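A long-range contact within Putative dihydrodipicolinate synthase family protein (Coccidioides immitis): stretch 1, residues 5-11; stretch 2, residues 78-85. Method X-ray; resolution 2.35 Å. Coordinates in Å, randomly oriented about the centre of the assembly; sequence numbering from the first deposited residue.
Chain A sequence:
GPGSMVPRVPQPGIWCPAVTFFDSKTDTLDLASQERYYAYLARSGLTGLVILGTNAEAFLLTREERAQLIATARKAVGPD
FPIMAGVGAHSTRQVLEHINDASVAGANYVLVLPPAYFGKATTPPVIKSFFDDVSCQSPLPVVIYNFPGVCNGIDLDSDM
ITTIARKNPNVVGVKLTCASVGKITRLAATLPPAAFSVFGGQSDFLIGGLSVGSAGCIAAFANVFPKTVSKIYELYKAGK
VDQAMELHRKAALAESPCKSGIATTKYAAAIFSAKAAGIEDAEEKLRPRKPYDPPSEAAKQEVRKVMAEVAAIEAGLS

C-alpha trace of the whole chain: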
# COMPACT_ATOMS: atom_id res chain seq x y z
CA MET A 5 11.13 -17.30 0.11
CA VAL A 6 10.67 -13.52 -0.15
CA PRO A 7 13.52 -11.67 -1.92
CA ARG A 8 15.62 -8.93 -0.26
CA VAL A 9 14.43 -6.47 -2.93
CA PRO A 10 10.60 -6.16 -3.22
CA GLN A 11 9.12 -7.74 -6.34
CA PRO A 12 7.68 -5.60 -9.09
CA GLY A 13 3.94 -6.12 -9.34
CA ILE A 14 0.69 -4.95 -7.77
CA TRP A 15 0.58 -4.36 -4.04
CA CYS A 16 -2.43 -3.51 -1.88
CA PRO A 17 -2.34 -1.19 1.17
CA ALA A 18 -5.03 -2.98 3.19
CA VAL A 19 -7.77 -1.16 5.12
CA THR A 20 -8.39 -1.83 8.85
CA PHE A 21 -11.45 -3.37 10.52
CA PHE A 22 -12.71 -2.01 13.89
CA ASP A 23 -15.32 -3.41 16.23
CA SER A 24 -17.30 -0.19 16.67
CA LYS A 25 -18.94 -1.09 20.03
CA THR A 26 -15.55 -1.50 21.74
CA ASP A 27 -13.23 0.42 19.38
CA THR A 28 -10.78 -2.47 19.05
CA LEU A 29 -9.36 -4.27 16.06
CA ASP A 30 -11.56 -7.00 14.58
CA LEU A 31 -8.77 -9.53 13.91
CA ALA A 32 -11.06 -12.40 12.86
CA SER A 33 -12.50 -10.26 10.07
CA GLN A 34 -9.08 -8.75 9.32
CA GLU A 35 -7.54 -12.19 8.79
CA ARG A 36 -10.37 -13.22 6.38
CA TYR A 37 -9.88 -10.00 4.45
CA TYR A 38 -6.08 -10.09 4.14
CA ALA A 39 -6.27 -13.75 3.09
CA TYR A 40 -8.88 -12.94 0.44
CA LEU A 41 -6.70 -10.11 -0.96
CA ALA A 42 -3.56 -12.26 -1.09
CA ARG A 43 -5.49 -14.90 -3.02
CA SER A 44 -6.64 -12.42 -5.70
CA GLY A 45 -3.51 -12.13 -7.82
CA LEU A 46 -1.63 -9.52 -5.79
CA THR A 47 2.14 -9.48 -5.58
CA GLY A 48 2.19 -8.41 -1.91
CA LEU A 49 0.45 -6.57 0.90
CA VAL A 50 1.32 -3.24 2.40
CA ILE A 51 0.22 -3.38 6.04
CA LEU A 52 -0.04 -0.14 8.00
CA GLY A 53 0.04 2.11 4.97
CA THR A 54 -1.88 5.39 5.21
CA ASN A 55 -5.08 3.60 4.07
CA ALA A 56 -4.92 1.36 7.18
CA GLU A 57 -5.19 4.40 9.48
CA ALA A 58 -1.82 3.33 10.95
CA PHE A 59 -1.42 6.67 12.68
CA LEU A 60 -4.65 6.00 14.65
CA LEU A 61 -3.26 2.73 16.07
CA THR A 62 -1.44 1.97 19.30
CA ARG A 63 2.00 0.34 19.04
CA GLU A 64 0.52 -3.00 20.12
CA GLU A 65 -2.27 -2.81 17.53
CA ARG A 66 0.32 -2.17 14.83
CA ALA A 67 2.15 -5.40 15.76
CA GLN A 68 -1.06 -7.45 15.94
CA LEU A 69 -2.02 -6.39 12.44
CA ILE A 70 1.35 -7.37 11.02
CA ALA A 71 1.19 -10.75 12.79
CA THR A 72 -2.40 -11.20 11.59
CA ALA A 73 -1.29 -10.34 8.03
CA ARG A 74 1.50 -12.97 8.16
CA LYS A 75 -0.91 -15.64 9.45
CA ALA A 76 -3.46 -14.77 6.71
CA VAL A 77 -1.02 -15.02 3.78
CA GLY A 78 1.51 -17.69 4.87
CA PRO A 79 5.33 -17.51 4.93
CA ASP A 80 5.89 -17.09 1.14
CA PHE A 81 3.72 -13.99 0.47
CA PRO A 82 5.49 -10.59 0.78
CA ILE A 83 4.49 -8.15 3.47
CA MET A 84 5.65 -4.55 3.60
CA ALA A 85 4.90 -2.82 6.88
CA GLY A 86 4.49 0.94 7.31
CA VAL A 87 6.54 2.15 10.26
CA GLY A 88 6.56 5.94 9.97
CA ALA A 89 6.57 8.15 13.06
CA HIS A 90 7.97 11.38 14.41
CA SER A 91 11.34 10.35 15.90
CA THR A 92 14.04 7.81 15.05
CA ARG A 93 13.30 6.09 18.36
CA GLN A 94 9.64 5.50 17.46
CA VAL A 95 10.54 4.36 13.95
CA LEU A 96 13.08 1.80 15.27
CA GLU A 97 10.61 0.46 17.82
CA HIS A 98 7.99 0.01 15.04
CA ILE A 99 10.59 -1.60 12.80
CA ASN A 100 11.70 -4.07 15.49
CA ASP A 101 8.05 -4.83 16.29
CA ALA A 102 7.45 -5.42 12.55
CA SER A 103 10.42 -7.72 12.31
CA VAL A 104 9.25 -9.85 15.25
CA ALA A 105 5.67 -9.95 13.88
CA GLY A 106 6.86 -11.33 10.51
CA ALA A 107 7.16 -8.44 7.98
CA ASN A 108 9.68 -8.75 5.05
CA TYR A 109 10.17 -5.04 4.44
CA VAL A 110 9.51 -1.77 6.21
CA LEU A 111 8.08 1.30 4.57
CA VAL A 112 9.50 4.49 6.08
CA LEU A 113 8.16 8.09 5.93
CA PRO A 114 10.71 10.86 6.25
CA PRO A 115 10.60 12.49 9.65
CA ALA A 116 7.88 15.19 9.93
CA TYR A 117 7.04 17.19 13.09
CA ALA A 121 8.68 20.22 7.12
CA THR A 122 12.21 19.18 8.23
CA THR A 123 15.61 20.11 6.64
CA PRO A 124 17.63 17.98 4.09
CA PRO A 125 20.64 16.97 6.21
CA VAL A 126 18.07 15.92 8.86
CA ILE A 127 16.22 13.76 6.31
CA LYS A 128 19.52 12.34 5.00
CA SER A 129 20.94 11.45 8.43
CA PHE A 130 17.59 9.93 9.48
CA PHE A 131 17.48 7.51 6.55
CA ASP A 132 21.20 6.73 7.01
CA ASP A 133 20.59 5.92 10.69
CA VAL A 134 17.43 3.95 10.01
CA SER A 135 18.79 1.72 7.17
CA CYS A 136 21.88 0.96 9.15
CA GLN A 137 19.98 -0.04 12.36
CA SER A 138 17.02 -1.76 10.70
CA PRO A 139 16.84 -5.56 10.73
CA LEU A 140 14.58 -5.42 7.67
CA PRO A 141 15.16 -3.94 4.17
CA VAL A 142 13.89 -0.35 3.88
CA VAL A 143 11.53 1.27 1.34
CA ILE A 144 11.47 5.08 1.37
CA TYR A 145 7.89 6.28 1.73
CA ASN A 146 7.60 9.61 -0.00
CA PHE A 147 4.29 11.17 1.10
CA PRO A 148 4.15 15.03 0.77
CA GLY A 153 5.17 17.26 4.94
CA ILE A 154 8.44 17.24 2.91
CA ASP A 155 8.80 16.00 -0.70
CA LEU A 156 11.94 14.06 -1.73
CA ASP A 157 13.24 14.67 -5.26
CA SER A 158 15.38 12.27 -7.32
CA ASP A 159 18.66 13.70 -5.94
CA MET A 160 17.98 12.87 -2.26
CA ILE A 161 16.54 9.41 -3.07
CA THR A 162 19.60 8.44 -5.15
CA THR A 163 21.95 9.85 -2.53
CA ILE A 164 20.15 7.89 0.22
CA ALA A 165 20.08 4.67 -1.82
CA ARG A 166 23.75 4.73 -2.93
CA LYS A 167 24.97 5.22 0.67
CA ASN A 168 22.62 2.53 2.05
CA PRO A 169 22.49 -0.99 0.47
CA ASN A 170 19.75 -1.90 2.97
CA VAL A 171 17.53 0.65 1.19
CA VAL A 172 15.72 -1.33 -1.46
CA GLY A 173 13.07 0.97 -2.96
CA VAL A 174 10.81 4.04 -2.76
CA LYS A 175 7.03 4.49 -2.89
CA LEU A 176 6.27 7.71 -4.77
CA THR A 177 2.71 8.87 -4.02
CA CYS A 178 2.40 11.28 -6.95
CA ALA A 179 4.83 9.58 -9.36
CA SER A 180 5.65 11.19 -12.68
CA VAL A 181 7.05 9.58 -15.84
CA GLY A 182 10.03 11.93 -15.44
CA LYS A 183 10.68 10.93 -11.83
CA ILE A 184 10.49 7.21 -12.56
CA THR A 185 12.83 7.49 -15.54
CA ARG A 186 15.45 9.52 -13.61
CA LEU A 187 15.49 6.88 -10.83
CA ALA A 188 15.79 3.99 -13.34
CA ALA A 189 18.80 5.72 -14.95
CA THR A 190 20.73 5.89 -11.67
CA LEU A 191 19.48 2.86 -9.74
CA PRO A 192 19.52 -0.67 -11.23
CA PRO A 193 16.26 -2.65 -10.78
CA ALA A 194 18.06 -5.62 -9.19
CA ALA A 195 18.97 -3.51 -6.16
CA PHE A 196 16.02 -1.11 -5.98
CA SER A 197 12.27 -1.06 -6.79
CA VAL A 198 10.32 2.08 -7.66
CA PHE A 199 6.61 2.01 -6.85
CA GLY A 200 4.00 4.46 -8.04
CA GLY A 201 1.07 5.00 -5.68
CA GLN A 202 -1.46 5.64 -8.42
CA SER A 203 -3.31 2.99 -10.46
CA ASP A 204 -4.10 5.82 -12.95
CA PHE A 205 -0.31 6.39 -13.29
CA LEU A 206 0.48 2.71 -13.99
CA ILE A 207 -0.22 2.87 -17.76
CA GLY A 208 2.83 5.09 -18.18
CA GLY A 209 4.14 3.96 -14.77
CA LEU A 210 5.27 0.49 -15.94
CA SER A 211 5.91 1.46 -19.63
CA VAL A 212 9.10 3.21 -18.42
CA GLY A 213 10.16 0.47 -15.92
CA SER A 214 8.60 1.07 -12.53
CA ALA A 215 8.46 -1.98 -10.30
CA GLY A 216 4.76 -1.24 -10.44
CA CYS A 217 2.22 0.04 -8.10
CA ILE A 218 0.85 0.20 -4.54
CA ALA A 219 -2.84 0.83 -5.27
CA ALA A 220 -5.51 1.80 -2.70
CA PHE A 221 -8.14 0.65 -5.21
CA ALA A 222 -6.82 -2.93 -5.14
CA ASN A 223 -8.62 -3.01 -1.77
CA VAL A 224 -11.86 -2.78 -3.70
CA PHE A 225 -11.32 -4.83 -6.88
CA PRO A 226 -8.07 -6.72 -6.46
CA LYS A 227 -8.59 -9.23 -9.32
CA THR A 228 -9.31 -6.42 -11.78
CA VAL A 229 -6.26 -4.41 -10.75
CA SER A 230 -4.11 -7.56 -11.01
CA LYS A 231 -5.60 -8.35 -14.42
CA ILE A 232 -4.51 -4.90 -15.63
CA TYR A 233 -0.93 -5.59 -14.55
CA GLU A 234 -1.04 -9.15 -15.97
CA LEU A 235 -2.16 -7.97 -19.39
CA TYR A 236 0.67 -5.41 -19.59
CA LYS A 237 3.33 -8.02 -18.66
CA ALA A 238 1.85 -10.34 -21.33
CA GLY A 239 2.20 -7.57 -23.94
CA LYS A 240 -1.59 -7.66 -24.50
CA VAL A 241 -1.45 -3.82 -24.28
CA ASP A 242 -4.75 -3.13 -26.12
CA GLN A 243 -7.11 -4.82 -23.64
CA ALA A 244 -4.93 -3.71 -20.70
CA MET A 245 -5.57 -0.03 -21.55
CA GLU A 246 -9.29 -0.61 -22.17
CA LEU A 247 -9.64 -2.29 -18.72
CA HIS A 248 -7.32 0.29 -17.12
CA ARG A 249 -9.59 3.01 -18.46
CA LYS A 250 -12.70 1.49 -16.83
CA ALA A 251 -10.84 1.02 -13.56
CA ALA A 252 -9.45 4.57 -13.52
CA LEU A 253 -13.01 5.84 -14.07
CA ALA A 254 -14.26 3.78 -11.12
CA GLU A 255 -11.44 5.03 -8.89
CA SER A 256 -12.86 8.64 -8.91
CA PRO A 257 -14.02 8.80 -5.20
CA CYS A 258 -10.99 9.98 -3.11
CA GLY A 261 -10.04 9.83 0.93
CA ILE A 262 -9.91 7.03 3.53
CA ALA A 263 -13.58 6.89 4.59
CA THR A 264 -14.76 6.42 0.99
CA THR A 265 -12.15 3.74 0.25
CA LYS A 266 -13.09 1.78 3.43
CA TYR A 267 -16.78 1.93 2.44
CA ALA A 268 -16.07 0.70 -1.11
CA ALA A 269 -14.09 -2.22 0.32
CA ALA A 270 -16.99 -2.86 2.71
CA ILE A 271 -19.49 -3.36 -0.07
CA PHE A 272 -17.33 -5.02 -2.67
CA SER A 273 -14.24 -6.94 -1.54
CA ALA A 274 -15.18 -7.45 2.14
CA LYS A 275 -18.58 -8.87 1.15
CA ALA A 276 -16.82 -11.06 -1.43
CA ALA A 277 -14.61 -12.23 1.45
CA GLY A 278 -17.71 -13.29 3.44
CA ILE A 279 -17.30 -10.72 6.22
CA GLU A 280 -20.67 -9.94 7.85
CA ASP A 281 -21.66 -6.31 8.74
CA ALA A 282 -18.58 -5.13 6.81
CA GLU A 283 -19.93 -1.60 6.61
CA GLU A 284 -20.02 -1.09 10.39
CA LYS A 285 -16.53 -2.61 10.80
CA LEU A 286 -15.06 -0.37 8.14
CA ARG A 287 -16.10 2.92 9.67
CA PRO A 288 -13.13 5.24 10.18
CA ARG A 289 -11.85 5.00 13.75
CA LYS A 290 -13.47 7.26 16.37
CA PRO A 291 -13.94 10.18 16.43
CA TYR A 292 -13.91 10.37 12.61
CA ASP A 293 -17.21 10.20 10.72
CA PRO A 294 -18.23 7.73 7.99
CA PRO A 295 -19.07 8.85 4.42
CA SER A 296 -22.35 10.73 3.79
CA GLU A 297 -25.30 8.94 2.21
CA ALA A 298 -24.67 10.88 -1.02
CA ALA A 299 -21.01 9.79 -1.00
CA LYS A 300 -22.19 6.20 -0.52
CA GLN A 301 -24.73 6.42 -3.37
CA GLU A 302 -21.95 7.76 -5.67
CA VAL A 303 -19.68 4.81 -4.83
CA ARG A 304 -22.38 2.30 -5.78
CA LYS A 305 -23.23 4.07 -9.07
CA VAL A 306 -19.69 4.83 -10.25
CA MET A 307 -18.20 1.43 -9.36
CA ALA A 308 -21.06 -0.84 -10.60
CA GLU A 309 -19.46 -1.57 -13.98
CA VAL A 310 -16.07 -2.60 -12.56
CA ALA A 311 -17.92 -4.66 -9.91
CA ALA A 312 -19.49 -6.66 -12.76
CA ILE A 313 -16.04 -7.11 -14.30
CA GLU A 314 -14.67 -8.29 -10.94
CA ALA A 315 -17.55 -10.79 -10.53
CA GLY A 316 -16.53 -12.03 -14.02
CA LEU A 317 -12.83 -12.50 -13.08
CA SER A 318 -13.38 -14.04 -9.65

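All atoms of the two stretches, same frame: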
# COMPACT_ATOMS: atom_id res chain seq x y z
N MET A 5 10.83 -18.36 -0.90
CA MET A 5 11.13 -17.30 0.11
C MET A 5 11.01 -15.91 -0.53
O MET A 5 11.05 -15.77 -1.75
CB MET A 5 12.51 -17.50 0.77
N VAL A 6 10.84 -14.89 0.31
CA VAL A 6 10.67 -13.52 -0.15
C VAL A 6 12.03 -12.88 -0.40
O VAL A 6 12.91 -12.91 0.47
CB VAL A 6 9.83 -12.71 0.86
CG1 VAL A 6 9.61 -11.29 0.39
CG2 VAL A 6 8.48 -13.41 1.08
N PRO A 7 12.23 -12.29 -1.59
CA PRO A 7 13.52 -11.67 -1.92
C PRO A 7 13.82 -10.42 -1.07
O PRO A 7 12.89 -9.77 -0.56
CB PRO A 7 13.37 -11.27 -3.39
CG PRO A 7 11.89 -11.20 -3.62
CD PRO A 7 11.27 -12.22 -2.72
N ARG A 8 15.11 -10.11 -0.95
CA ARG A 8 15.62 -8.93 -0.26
C ARG A 8 15.02 -7.65 -0.87
O ARG A 8 14.64 -6.72 -0.14
CB ARG A 8 17.16 -8.90 -0.39
CG ARG A 8 17.86 -7.89 0.52
CD ARG A 8 19.38 -7.79 0.25
NE ARG A 8 19.70 -7.08 -1.00
CZ ARG A 8 19.88 -5.76 -1.10
NH1 ARG A 8 20.17 -5.23 -2.28
NH2 ARG A 8 19.78 -4.97 -0.04
N VAL A 9 14.98 -7.61 -2.20
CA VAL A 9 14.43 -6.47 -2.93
C VAL A 9 13.00 -6.79 -3.38
O VAL A 9 12.78 -7.80 -4.06
CB VAL A 9 15.33 -6.11 -4.16
CG1 VAL A 9 14.63 -5.06 -5.04
CG2 VAL A 9 16.71 -5.63 -3.71
N PRO A 10 12.04 -5.93 -3.02
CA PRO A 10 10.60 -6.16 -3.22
C PRO A 10 10.25 -6.37 -4.68
O PRO A 10 10.73 -5.62 -5.53
CB PRO A 10 9.98 -4.84 -2.73
CG PRO A 10 10.97 -4.26 -1.85
CD PRO A 10 12.29 -4.64 -2.37
N GLN A 11 9.42 -7.38 -4.96
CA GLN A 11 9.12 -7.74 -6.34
C GLN A 11 8.20 -6.73 -7.00
O GLN A 11 7.20 -6.30 -6.42
CB GLN A 11 8.56 -9.17 -6.47
N GLY A 78 0.51 -16.63 4.84
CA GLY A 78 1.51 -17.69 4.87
C GLY A 78 2.91 -17.13 4.73
O GLY A 78 3.07 -15.94 4.46
N PRO A 79 3.93 -17.99 4.85
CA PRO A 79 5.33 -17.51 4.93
C PRO A 79 5.97 -17.05 3.61
O PRO A 79 7.01 -16.41 3.65
CB PRO A 79 6.09 -18.73 5.48
CG PRO A 79 5.34 -19.89 4.92
CD PRO A 79 3.86 -19.46 4.93
N ASP A 80 5.35 -17.37 2.48
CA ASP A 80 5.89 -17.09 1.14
C ASP A 80 5.30 -15.86 0.42
O ASP A 80 5.71 -15.57 -0.71
CB ASP A 80 5.72 -18.32 0.23
CG ASP A 80 6.42 -19.58 0.78
OD1 ASP A 80 7.35 -19.44 1.60
OD2 ASP A 80 6.02 -20.69 0.41
N PHE A 81 4.33 -15.17 1.05
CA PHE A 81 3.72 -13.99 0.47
C PHE A 81 4.27 -12.71 1.13
O PHE A 81 4.26 -12.58 2.36
CB PHE A 81 2.19 -14.07 0.62
CG PHE A 81 1.43 -13.11 -0.28
CD1 PHE A 81 1.01 -13.52 -1.54
CD2 PHE A 81 1.15 -11.81 0.14
CE1 PHE A 81 0.32 -12.65 -2.38
CE2 PHE A 81 0.46 -10.94 -0.67
CZ PHE A 81 0.04 -11.34 -1.93
N PRO A 82 4.76 -11.77 0.32
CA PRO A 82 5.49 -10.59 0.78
C PRO A 82 4.62 -9.63 1.57
O PRO A 82 3.47 -9.34 1.18
CB PRO A 82 5.96 -9.92 -0.52
CG PRO A 82 5.90 -11.01 -1.58
CD PRO A 82 4.75 -11.88 -1.15
N ILE A 83 5.15 -9.16 2.69
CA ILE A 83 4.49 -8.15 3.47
C ILE A 83 5.43 -6.98 3.72
O ILE A 83 6.54 -7.16 4.20
CB ILE A 83 3.97 -8.71 4.80
CG1 ILE A 83 2.74 -9.59 4.57
CG2 ILE A 83 3.62 -7.57 5.77
CD1 ILE A 83 2.42 -10.43 5.82
N MET A 84 4.95 -5.79 3.38
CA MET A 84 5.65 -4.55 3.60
C MET A 84 4.89 -3.80 4.68
O MET A 84 3.71 -3.52 4.54
CB MET A 84 5.71 -3.75 2.29
CG MET A 84 6.55 -2.44 2.35
SD MET A 84 6.52 -1.61 0.74
CE MET A 84 7.18 -2.83 -0.41
N ALA A 85 5.57 -3.47 5.77
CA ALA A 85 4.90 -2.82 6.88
C ALA A 85 5.27 -1.35 6.95
O ALA A 85 6.46 -1.00 6.93
CB ALA A 85 5.28 -3.51 8.19

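No hydrogen bond joins these two stretches among the modelled atoms; two small apolar contacts, separated along the chain by residues that stand off, do most of the work, and the surface buried between the stretches comes to only 237 Å², both sides summed. The first stretch, residues 5-11, forms no regular helix or strand. The second leaves a helix at Gly-78, makes a type I turn from Gly-78 to Phe-81, and enters a strand at Ile-83.

Val-6 is the centre of the first contact and has the largest covered area, 68 Å². Its CA-to-CB bond points toward the other stretch. With the t rotamer, Val-6 CG2 lies over the backbone of the turn, 3.9 Å from Asp-80 O and 4.2 Å from Pro-79 O, and reaches Phe-81 C at 4.3 Å. Val-6 CG2 also lies against Pro-82, 4.1 Å from Pro-82 N, and Val-6 CG1 packs on the same proline ring, 4.0 Å from Pro-82 CB. A short, branched side chain suits this place, since it covers main chain and proline ring at once. These are van der Waals approaches; a methyl offers the carbonyl oxygens no conventional hydrogen bond.

Beside it, Met-5 CA and Asp-80 CA form the closer of the CA pairings, 5.3 Å; the two residues are covered by 24 and 30 Å² but make no hydrogen bond. Met-5 points its CA-to-CB bond away and is modelled only to CB, and Met-5 N stays 4.4 Å from Asp-80 OD1. Both residues are exposed, and the carboxylate of Asp-80 can remain in solvent while its backbone carbonyl meets Val-6.

The chain then swings out: Pro-7, Arg-8 and Val-9 make no contact with the second stretch, and Arg-8 NH2 is hydrogen-bonded elsewhere in the structure. Pro-10 returns to make the second contact. Pro-10 CB lies 4.2 Å from Met-84 CE, and both residues are buried. Met-84 leaves its backbone sideways, but its extended t, t start and final m turn bring its end nearer to Pro-10, so a flexible, unbranched chain spans the gap to a compact ring.

Phe-81 and Ile-83 direct their CA-to-CB bonds away from the first stretch, leaving Pro-82 and Met-84 to supply the side-chain contacts from this segment. Gly-78 touches nothing across the interface but suits the start of the turn: at its positive phi of 86°, a CB would be jammed against the preceding carbonyl oxygen and would also clash with Pro-79 CD.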